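Local coordinates for protein succinate--CoA ligase subunit alpha (Campylobacter jejuni, PDB 6MEL) that forms the alpha subunit of a two-chain CoA ligase and contains a Rossmann-like CoA-binding domain, at residues 18-21 and 22-26. Sequence-based numbering, arbitrary orientation. Where two conformers were deposited one is given.
Sequences GKEA and TFHAE
Thr22 doubles back on Gly18 at the start of helix 19-31, where the carbonyl oxygen of the N-cap residue takes two bonds from one threonine. Thr22 N lies 2.9 Å from Gly18 O, the first i to i+4 bond of the helix, and Thr22 OG1 donates to Gly18 O over only 2.6 Å. The two donors come from opposite faces of the carbonyl plane, the hydroxyl standing 37° out of it. Glycine gives this contact its carbonyl alone; threonine suits its place because OG1, beside its own backbone N (chi1 -63°), leans toward the preceding turn. The same hydroxyl also bonds to His48 NE2.

The backbone continues the pattern: Phe23 N bonds to Lys19 O, His24 N to Glu20 O at 3.0 Å, and Ala25 N to Ala21 O at 2.7 Å.

One turn apart, Glu20 and His24 can share a water. Glu20 OE1 and His24 NE2 are 4.4 Å apart. The water between them donates to OE1 at 2.6 Å. It lies 2.7 Å from NE2, in the imidazole plane at its edge. Phe23 CD2 packs over the centre of one imidazole face, 3.7 Å above it.

Alanine is small enough for its methyl to lie against a neighbour, Ala21 on Phe72 and Ala25 on Leu49. His24 also packs on Phe72, and with Phe23 on apolar side chains of the partner chain. In this beta-alpha-beta unit, the backbone closes the first turn and the Thr22 hydroxyl is tied to it as well, while the Glu20 carboxylate would probably favour a protonated His24.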
loop_
_atom_site.group_PDB
_atom_site.type_symbol
_atom_site.label_atom_id
_atom_site.label_comp_id
_atom_site.label_asym_id
_atom_site.label_seq_id
_atom_site.Cartn_x
_atom_site.Cartn_y
_atom_site.Cartn_z
ATOM N N GLY A 18 23.151 2.808 -11.541
ATOM C CA GLY A 18 22.977 2.198 -10.268
ATOM C C GLY A 18 23.231 0.687 -10.337
ATOM O O GLY A 18 23.144 0.068 -11.390
ATOM N N LYS A 19 23.519 0.092 -9.180
ATOM C CA LYS A 19 23.941 -1.299 -9.091
ATOM C C LYS A 19 22.834 -2.246 -9.577
ATOM O O LYS A 19 23.039 -3.104 -10.436
ATOM C CB LYS A 19 24.311 -1.610 -7.640
ATOM C CG LYS A 19 25.609 -2.369 -7.464
ATOM C CD LYS A 19 25.714 -3.056 -6.116
ATOM C CE LYS A 19 26.478 -4.363 -6.184
ATOM N NZ LYS A 19 26.321 -5.133 -4.929
ATOM N N GLU A 20 21.660 -2.101 -8.989
ATOM C CA GLU A 20 20.492 -2.945 -9.289
ATOM C C GLU A 20 20.083 -2.778 -10.751
ATOM O O GLU A 20 19.829 -3.723 -11.438
ATOM C CB GLU A 20 19.289 -2.524 -8.445
ATOM C CG GLU A 20 19.010 -3.365 -7.224
ATOM C CD GLU A 20 17.525 -3.315 -6.864
ATOM O OE1 GLU A 20 16.926 -4.386 -6.667
ATOM O OE2 GLU A 20 16.948 -2.209 -6.847
ATOM N N ALA A 21 19.965 -1.526 -11.176
ATOM C CA ALA A 21 19.614 -1.176 -12.532
ATOM C C ALA A 21 20.587 -1.831 -13.516
ATOM O O ALA A 21 20.160 -2.328 -14.569
ATOM C CB ALA A 21 19.641 0.317 -12.712
ATOM N N THR A 22 21.882 -1.815 -13.167
ATOM C CA THR A 22 22.934 -2.387 -14.041
ATOM C C THR A 22 22.700 -3.909 -14.196
ATOM O O THR A 22 22.684 -4.432 -15.289
ATOM C CB THR A 22 24.345 -2.072 -13.505
ATOM O OG1 THR A 22 24.530 -0.652 -13.524
ATOM C CG2 THR A 22 25.440 -2.763 -14.311
ATOM N N PHE A 23 22.513 -4.592 -13.067
ATOM C CA PHE A 23 22.236 -6.002 -13.032
ATOM C C PHE A 23 21.033 -6.320 -13.941
ATOM O O PHE A 23 21.139 -7.172 -14.816
ATOM C CB PHE A 23 21.967 -6.447 -11.590
ATOM C CG PHE A 23 21.606 -7.901 -11.479
ATOM C CD1 PHE A 23 22.595 -8.871 -11.307
ATOM C CD2 PHE A 23 20.286 -8.309 -11.611
ATOM C CE1 PHE A 23 22.256 -10.223 -11.241
ATOM C CE2 PHE A 23 19.943 -9.656 -11.570
ATOM C CZ PHE A 23 20.929 -10.613 -11.358
ATOM N N HIS A 24 19.894 -5.617 -13.754
ATOM C CA HIS A 24 18.703 -5.942 -14.487
ATOM C C HIS A 24 18.838 -5.539 -15.957
ATOM O O HIS A 24 18.397 -6.287 -16.819
ATOM C CB HIS A 24 17.452 -5.362 -13.818
ATOM C CG HIS A 24 17.163 -6.044 -12.527
ATOM N ND1 HIS A 24 16.711 -7.347 -12.477
ATOM C CD2 HIS A 24 17.312 -5.634 -11.248
ATOM C CE1 HIS A 24 16.536 -7.684 -11.210
ATOM N NE2 HIS A 24 16.932 -6.662 -10.435
ATOM N N ALA A 25 19.388 -4.357 -16.234
ATOM C CA ALA A 25 19.590 -3.871 -17.638
ATOM C C ALA A 25 20.372 -4.909 -18.457
ATOM O O ALA A 25 20.019 -5.192 -19.621
ATOM C CB ALA A 25 20.294 -2.532 -17.691
ATOM N N GLU A 26 21.372 -5.530 -17.834
ATOM C CA GLU A 26 22.215 -6.540 -18.494
ATOM C C GLU A 26 21.354 -7.766 -18.821
ATOM O O GLU A 26 21.364 -8.268 -19.938
ATOM C CB GLU A 26 23.404 -6.857 -17.578
ATOM C CG GLU A 26 24.492 -7.716 -18.207
ATOM C CD GLU A 26 25.727 -7.837 -17.325
ATOM O OE1 GLU A 26 25.594 -8.297 -16.172
ATOM O OE2 GLU A 26 26.814 -7.433 -17.776
HETATM O O HOH W 1 17.383 -6.697 -7.822
#